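Local coordinates for protein telomerase reverse transcriptase (Takifugu rubripes, PDB 4LMO) that adds telomeric repeats to chromosome ends by copying an RNA template as the telomerase catalytic subunit, this chain being its RNA-binding domain, at residues A[80-83]-A[84-87]; A[146-149]-A[150-154]; A[194-197]-A[198-202]. All coordinates share one frame; numbering follows the deposited sequence.

Contact 1. Residues A[80-83]-A[84-87]; sequences LRQH and RRCP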
loop_
_atom_site.group_PDB
_atom_site.type_symbol
_atom_site.label_atom_id
_atom_site.label_comp_id
_atom_site.label_asym_id
_atom_site.label_seq_id
_atom_site.Cartn_x
_atom_site.Cartn_y
_atom_site.Cartn_z
ATOM N N LEU A 80 8.527 -3.942 -8.311
ATOM C CA LEU A 80 7.368 -4.085 -9.184
ATOM C C LEU A 80 7.190 -5.515 -9.687
ATOM O O LEU A 80 6.064 -5.979 -9.861
ATOM C CB LEU A 80 7.452 -3.112 -10.361
ATOM C CG LEU A 80 7.157 -1.642 -10.055
ATOM C CD1 LEU A 80 7.548 -0.774 -11.234
ATOM C CD2 LEU A 80 5.689 -1.430 -9.712
ATOM N N ARG A 81 8.307 -6.205 -9.904
ATOM C CA ARG A 81 8.298 -7.592 -10.361
ATOM C C ARG A 81 7.765 -8.513 -9.264
ATOM O O ARG A 81 6.995 -9.441 -9.537
ATOM C CB ARG A 81 9.713 -8.006 -10.759
ATOM C CG ARG A 81 9.808 -8.923 -11.966
ATOM C CD ARG A 81 11.058 -8.587 -12.770
ATOM N NE ARG A 81 12.226 -8.428 -11.902
ATOM C CZ ARG A 81 13.175 -7.508 -12.062
ATOM N NH1 ARG A 81 13.113 -6.636 -13.062
ATOM N NH2 ARG A 81 14.188 -7.454 -11.208
ATOM N N GLN A 82 8.175 -8.239 -8.026
ATOM C CA GLN A 82 7.716 -8.996 -6.866
ATOM C C GLN A 82 6.249 -8.704 -6.550
ATOM O O GLN A 82 5.540 -9.567 -6.029
ATOM C CB GLN A 82 8.600 -8.712 -5.648
ATOM C CG GLN A 82 10.006 -9.288 -5.755
ATOM C CD GLN A 82 10.857 -9.034 -4.522
ATOM O OE1 GLN A 82 10.343 -8.847 -3.420
ATOM N NE2 GLN A 82 12.172 -9.035 -4.704
ATOM N N HIS A 83 5.804 -7.491 -6.872
ATOM C CA HIS A 83 4.397 -7.115 -6.747
ATOM C C HIS A 83 3.527 -7.854 -7.727
ATOM O O HIS A 83 2.426 -8.289 -7.384
ATOM C CB HIS A 83 4.213 -5.610 -6.924
ATOM C CG HIS A 83 2.808 -5.217 -7.320
ATOM N ND1 HIS A 83 1.758 -5.352 -6.490
ATOM C CD2 HIS A 83 2.303 -4.705 -8.514
ATOM C CE1 HIS A 83 0.640 -4.939 -7.112
ATOM N NE2 HIS A 83 0.973 -4.543 -8.351
ATOM N N ARG A 84 4.012 -7.999 -8.957
ATOM C CA ARG A 84 3.252 -8.665 -10.014
ATOM C C ARG A 84 3.184 -10.178 -9.821
ATOM O O ARG A 84 2.288 -10.836 -10.352
ATOM C CB ARG A 84 3.810 -8.307 -11.395
ATOM C CG ARG A 84 3.578 -6.855 -11.776
ATOM C CD ARG A 84 3.990 -6.554 -13.207
ATOM N NE ARG A 84 3.790 -5.136 -13.506
ATOM C CZ ARG A 84 4.766 -4.240 -13.647
ATOM N NH1 ARG A 84 6.041 -4.600 -13.544
ATOM N NH2 ARG A 84 4.458 -2.978 -13.908
ATOM N N ARG A 85 4.128 -10.715 -9.050
ATOM C CA ARG A 85 4.171 -12.141 -8.721
ATOM C C ARG A 85 3.542 -12.450 -7.358
ATOM O O ARG A 85 3.339 -13.617 -7.015
ATOM C CB ARG A 85 5.612 -12.661 -8.764
ATOM C CG ARG A 85 6.194 -12.800 -10.163
ATOM C CD ARG A 85 7.453 -13.659 -10.170
ATOM N NE ARG A 85 8.668 -12.896 -9.876
ATOM C CZ ARG A 85 9.230 -12.790 -8.672
ATOM N NH1 ARG A 85 8.697 -13.394 -7.615
ATOM N NH2 ARG A 85 10.336 -12.072 -8.523
ATOM N N CYS A 86 3.239 -11.404 -6.590
ATOM C CA CYS A 86 2.665 -11.550 -5.250
ATOM C C CYS A 86 1.253 -12.146 -5.293
ATOM O O CYS A 86 0.405 -11.675 -6.055
ATOM C CB CYS A 86 2.653 -10.203 -4.527
ATOM S SG CYS A 86 2.273 -10.301 -2.763
ATOM N N PRO A 87 1.002 -13.190 -4.478
ATOM C CA PRO A 87 -0.289 -13.869 -4.477
ATOM C C PRO A 87 -1.243 -13.274 -3.438
ATOM O O PRO A 87 -1.572 -13.929 -2.444
ATOM C CB PRO A 87 0.088 -15.309 -4.112
ATOM C CG PRO A 87 1.342 -15.183 -3.295
ATOM C CD PRO A 87 1.939 -13.817 -3.527
#
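The backbone from L80 to R84 closes a regular helical turn, R84 N donating to L80 O over 3.0 Å with an N-H...O angle of 146°, whereas the two bonds that follow are weaker. R85 N makes only a weak, bent bond to R81 O at 3.2 Å, and C86 N makes a weak bond to H83 O, three residues back, as helix 73-85 gives way to the chain leading to P87. P87 in turn holds the N-cap position of helix 88-93.

R84 runs back along the turn. Its CG lies against L80 O at 3.3 Å; the chain is extended from CG to NE, which carries the guanidinium alongside L80, where R84 NH1 meets L80 CB at 3.8 Å. The polar end is held elsewhere, NH2 bonding to the carbonyl of I38. R85 starts with the same first torsion, CG beside the backbone N, but a bend at chi3 (-86°) folds its guanidinium back over the helix. One face then lies over R81 O, which stands 3.8 Å above the plane and toward the rim, while R85 NH2 comes within 3.9 Å of Q82 CG.

H83 goes the other way. With CG anti to the backbone N (chi1 158°), its imidazole turns into the protein, where NE2 bonds to N26 and ND1 to the Y88 hydroxyl, and the side chain packs on V133 of helix 119-133. C86 CB sits 3.3 Å from Q82 O, and its side chain also touches helix 119-133.

Chemically, the turn separates two kinds of surface. The buried imidazole has both nitrogens engaged, which fixes its rotation, whereas R84 and R85 lay their CG atoms on L80 O and R81 O near the helix end, where the partial negative charge is likely to favour a nearby guanidinium.

Contact 2. Residues A[146-149]-A[150-154]; sequences LLYF and ARVRF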
loop_
_atom_site.group_PDB
_atom_site.type_symbol
_atom_site.label_atom_id
_atom_site.label_comp_id
_atom_site.label_asym_id
_atom_site.label_seq_id
_atom_site.Cartn_x
_atom_site.Cartn_y
_atom_site.Cartn_z
ATOM N N LEU A 146 12.393 -4.013 11.123
ATOM C CA LEU A 146 11.655 -4.342 12.342
ATOM C C LEU A 146 11.056 -3.114 13.028
ATOM O O LEU A 146 9.925 -3.169 13.514
ATOM C CB LEU A 146 12.534 -5.130 13.320
ATOM C CG LEU A 146 12.840 -6.593 12.974
ATOM C CD1 LEU A 146 13.943 -7.136 13.872
ATOM C CD2 LEU A 146 11.594 -7.467 13.059
ATOM N N LEU A 147 11.811 -2.018 13.068
ATOM C CA LEU A 147 11.294 -0.749 13.587
ATOM C C LEU A 147 10.094 -0.264 12.779
ATOM O O LEU A 147 9.117 0.240 13.343
ATOM C CB LEU A 147 12.375 0.337 13.589
ATOM C CG LEU A 147 13.073 0.648 14.914
ATOM C CD1 LEU A 147 14.098 1.750 14.707
ATOM C CD2 LEU A 147 12.076 1.050 15.992
ATOM N N TYR A 148 10.179 -0.426 11.462
ATOM C CA TYR A 148 9.127 0.027 10.570
ATOM C C TYR A 148 7.880 -0.847 10.687
ATOM O O TYR A 148 6.761 -0.335 10.663
ATOM C CB TYR A 148 9.622 0.081 9.125
ATOM C CG TYR A 148 8.677 0.819 8.208
ATOM C CD1 TYR A 148 8.717 2.210 8.109
ATOM C CD2 TYR A 148 7.730 0.128 7.453
ATOM C CE1 TYR A 148 7.846 2.891 7.273
ATOM C CE2 TYR A 148 6.855 0.800 6.614
ATOM C CZ TYR A 148 6.917 2.179 6.529
ATOM O OH TYR A 148 6.048 2.844 5.700
ATOM N N PHE A 149 8.082 -2.156 10.821
ATOM C CA PHE A 149 6.979 -3.101 11.005
ATOM C C PHE A 149 6.210 -2.794 12.290
ATOM O O PHE A 149 4.984 -2.922 12.334
ATOM C CB PHE A 149 7.504 -4.542 11.019
ATOM C CG PHE A 149 7.720 -5.137 9.647
ATOM C CD1 PHE A 149 7.886 -4.327 8.523
ATOM C CD2 PHE A 149 7.784 -6.517 9.485
ATOM C CE1 PHE A 149 8.092 -4.884 7.269
ATOM C CE2 PHE A 149 7.990 -7.077 8.233
ATOM C CZ PHE A 149 8.145 -6.260 7.125
ATOM N N ALA A 150 6.940 -2.374 13.323
ATOM C CA ALA A 150 6.338 -1.958 14.590
ATOM C C ALA A 150 5.552 -0.658 14.439
ATOM O O ALA A 150 4.545 -0.456 15.118
ATOM C CB ALA A 150 7.405 -1.813 15.664
ATOM N N ARG A 151 6.019 0.217 13.548
ATOM C CA ARG A 151 5.350 1.492 13.279
ATOM C C ARG A 151 4.031 1.278 12.552
ATOM O O ARG A 151 3.054 1.975 12.809
ATOM C CB ARG A 151 6.250 2.425 12.464
ATOM C CG ARG A 151 7.556 2.794 13.150
ATOM C CD ARG A 151 7.354 3.816 14.253
ATOM N NE ARG A 151 8.348 3.699 15.318
ATOM C CZ ARG A 151 9.624 4.072 15.223
ATOM N NH1 ARG A 151 10.108 4.576 14.093
ATOM N NH2 ARG A 151 10.425 3.927 16.269
ATOM N N VAL A 152 4.021 0.307 11.643
ATOM C CA VAL A 152 2.815 -0.077 10.917
ATOM C C VAL A 152 1.798 -0.719 11.870
ATOM O O VAL A 152 0.607 -0.399 11.818
ATOM C CB VAL A 152 3.157 -1.007 9.728
ATOM C CG1 VAL A 152 1.898 -1.537 9.057
ATOM C CG2 VAL A 152 4.021 -0.263 8.718
ATOM N N ARG A 153 2.281 -1.600 12.751
ATOM C CA ARG A 153 1.440 -2.253 13.755
ATOM C C ARG A 153 0.708 -1.230 14.620
ATOM O O ARG A 153 -0.513 -1.310 14.788
ATOM C CB ARG A 153 2.266 -3.200 14.638
ATOM C CG ARG A 153 1.487 -3.845 15.781
ATOM C CD ARG A 153 0.458 -4.838 15.262
ATOM N NE ARG A 153 -0.542 -5.217 16.262
ATOM C CZ ARG A 153 -1.813 -4.817 16.250
ATOM N NH1 ARG A 153 -2.259 -4.008 15.296
ATOM N NH2 ARG A 153 -2.644 -5.230 17.197
ATOM N N PHE A 154 1.465 -0.274 15.158
ATOM C CA PHE A 154 0.900 0.811 15.953
ATOM C C PHE A 154 -0.104 1.626 15.138
ATOM O O PHE A 154 -1.190 1.944 15.623
ATOM C CB PHE A 154 2.010 1.718 16.505
ATOM C CG PHE A 154 1.496 2.943 17.210
ATOM C CD1 PHE A 154 1.076 2.875 18.535
ATOM C CD2 PHE A 154 1.417 4.163 16.544
ATOM C CE1 PHE A 154 0.591 3.998 19.185
ATOM C CE2 PHE A 154 0.933 5.291 17.189
ATOM C CZ PHE A 154 0.518 5.207 18.509
#
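L146 meets A150 through the backbone, L146 O accepting A150 N at 3.1 Å, and the methyl of A150 sits close by, A150 CB being 3.5 Å from L147 O.

L147 and R151 come next, lying side by side and pointing the same way. The leucine methyl L147 CD2 touches R151 NH2 at 3.3 Å, and R151 CG presses on L147 O at 3.0 Å. The arginine chain bends at chi2 (-76°), which folds it back along the helix and brings one guanidinium face over that same carbonyl oxygen. The charged end is not left to this apolar neighbour: NH1 donates to the W171 carbonyl, while L147 itself packs on K172 and I173.

Y148 carries the apolar side of the turn. With CG anti to the backbone N (chi1 -168°), the ring reaches obliquely across V152, whose CG2 approaches Y148 CE2 at 3.7 Å and also rests 3.4 Å from Y148 O. Y148 O also accepts V152 N at 3.0 Å. Beyond the ring, the phenol OH bonds to the carbonyl of L205, and both Y148 and V152 lean on L209 of helix 191-220.

F149 accepts R153 N through its carbonyl, at 158° at the hydrogen, and turns its ring toward Y123, R127 and L130 of helix 119-133.

Four successive i to i+4 backbone bonds and side chains paired at the same spacing are the signature of an alpha helix. Here helix 142-158 is packed against two others, 119-133 and 191-220, in the largely helical fold of the telomerase RNA-binding domain.

Contact 3. Residues A[194-197]-A[198-202]; sequences LSYR and TQILG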
loop_
_atom_site.group_PDB
_atom_site.type_symbol
_atom_site.label_atom_id
_atom_site.label_comp_id
_atom_site.label_asym_id
_atom_site.label_seq_id
_atom_site.Cartn_x
_atom_site.Cartn_y
_atom_site.Cartn_z
ATOM N N LEU A 194 23.810 14.077 4.656
ATOM C CA LEU A 194 22.984 13.317 5.595
ATOM C C LEU A 194 21.531 13.791 5.557
ATOM O O LEU A 194 20.609 12.977 5.554
ATOM C CB LEU A 194 23.544 13.403 7.021
ATOM C CG LEU A 194 22.779 12.694 8.149
ATOM C CD1 LEU A 194 22.616 11.202 7.886
ATOM C CD2 LEU A 194 23.454 12.929 9.492
ATOM N N SER A 195 21.352 15.111 5.520
ATOM C CA SER A 195 20.037 15.744 5.416
ATOM C C SER A 195 19.304 15.343 4.132
ATOM O O SER A 195 18.092 15.121 4.145
ATOM C CB SER A 195 20.183 17.267 5.497
ATOM O OG SER A 195 18.992 17.931 5.107
ATOM N N TYR A 196 20.046 15.255 3.034
ATOM C CA TYR A 196 19.481 14.860 1.747
ATOM C C TYR A 196 19.167 13.363 1.700
ATOM O O TYR A 196 18.175 12.950 1.095
ATOM C CB TYR A 196 20.421 15.256 0.607
ATOM C CG TYR A 196 19.818 15.135 -0.775
ATOM C CD1 TYR A 196 18.615 15.771 -1.093
ATOM C CD2 TYR A 196 20.461 14.402 -1.772
ATOM C CE1 TYR A 196 18.063 15.664 -2.362
ATOM C CE2 TYR A 196 19.918 14.293 -3.043
ATOM C CZ TYR A 196 18.722 14.923 -3.333
ATOM O OH TYR A 196 18.186 14.814 -4.594
ATOM N N ARG A 197 20.018 12.563 2.342
ATOM C CA ARG A 197 19.773 11.128 2.505
ATOM C C ARG A 197 18.521 10.873 3.350
ATOM O O ARG A 197 17.707 10.009 3.015
ATOM C CB ARG A 197 21.013 10.429 3.086
ATOM C CG ARG A 197 21.840 9.701 2.033
ATOM C CD ARG A 197 23.332 10.011 2.089
ATOM N NE ARG A 197 24.076 9.187 3.042
ATOM C CZ ARG A 197 25.374 8.896 2.944
ATOM N NH1 ARG A 197 26.095 9.339 1.920
ATOM N NH2 ARG A 197 25.953 8.142 3.869
ATOM N N THR A 198 18.362 11.655 4.419
ATOM C CA THR A 198 17.185 11.594 5.292
ATOM C C THR A 198 15.910 11.998 4.536
ATOM O O THR A 198 14.855 11.377 4.702
ATOM C CB THR A 198 17.367 12.492 6.540
ATOM O OG1 THR A 198 18.644 12.241 7.138
ATOM C CG2 THR A 198 16.281 12.229 7.573
ATOM N N GLN A 199 16.027 13.037 3.709
ATOM C CA GLN A 199 14.931 13.538 2.878
ATOM C C GLN A 199 14.398 12.466 1.917
ATOM O O GLN A 199 13.184 12.260 1.824
ATOM C CB GLN A 199 15.400 14.778 2.106
ATOM C CG GLN A 199 14.354 15.436 1.215
ATOM C CD GLN A 199 14.906 16.642 0.475
ATOM O OE1 GLN A 199 15.344 17.617 1.090
ATOM N NE2 GLN A 199 14.884 16.585 -0.854
ATOM N N ILE A 200 15.309 11.788 1.216
ATOM C CA ILE A 200 14.931 10.738 0.266
ATOM C C ILE A 200 14.272 9.561 0.987
ATOM O O ILE A 200 13.207 9.096 0.574
ATOM C CB ILE A 200 16.133 10.242 -0.577
ATOM C CG1 ILE A 200 16.748 11.389 -1.381
ATOM C CG2 ILE A 200 15.703 9.138 -1.531
ATOM C CD1 ILE A 200 18.151 11.111 -1.875
ATOM N N LEU A 201 14.899 9.097 2.067
ATOM C CA LEU A 201 14.370 7.981 2.847
ATOM C C LEU A 201 13.014 8.312 3.468
ATOM O O LEU A 201 12.147 7.441 3.579
ATOM C CB LEU A 201 15.362 7.548 3.933
ATOM C CG LEU A 201 14.989 6.317 4.775
ATOM C CD1 LEU A 201 15.020 5.034 3.954
ATOM C CD2 LEU A 201 15.904 6.198 5.979
ATOM N N GLY A 202 12.841 9.569 3.873
ATOM C CA GLY A 202 11.553 10.057 4.348
ATOM C C GLY A 202 10.478 9.834 3.302
ATOM O O GLY A 202 9.451 9.214 3.586
#
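T198 grips L194 O twice: T198 N donates to it at 2.8 Å and T198 OG1 at 2.6 Å, from opposite faces of the carbonyl plane. OG1 beside the backbone N (chi1 -48°) makes the second bond possible, and it satisfies the hydroxyl within the helix.

The close apolar packing lies between Y196 and I200. I200 CD1 stands over one face of the Y196 ring, 4.1 Å from its centroid and 21° off the normal, a CH-pi contact, while I200 CG1 rests 3.3 Å from Y196 O. An alanine in place of Y196 would remove that face and is likely to leave I200 CD1 without this CH-pi partner and to open a gap next to R68 and F69.

On the looser, solvent-facing side, the extended Q199 brings its amide, NE2 foremost, to the ring edge, Q199 NE2 lying 3.6 Å from Y196 CE1, with the amide plane nearly perpendicular to the ring (83°). S195 meets Q199 through a backbone bond, Q199 N to S195 O.

Y196 ends a region that by similarity contacts the RNA template. Around this turn of helix 191-220, Y196 and I200 pack on helix 67-70, while R197 bonds to N176 and lies against the loop residues L181 and V189.

In the fold
Following the chain from the N terminus, contact 1 comes first, at the end of helix 73-85, then contact 2 in helix 142-158 and contact 3 in helix 191-220. Each joins adjoining segments of one helix or its end, through residues mostly three or four apart, so none closes a long loop; the three run in series and neither nest nor cross. No two touch: nearest atoms are about 11 Å apart between contacts 1 and 2, 16 Å between 1 and 3, and 7 Å between 2 and 3. Neighbouring helices link them indirectly. Helix 119-133 receives side chains from both contacts 1 and 2, and contact 2 packs on helix 191-220, the helix that carries contact 3, whose side chains pack on helix 67-70.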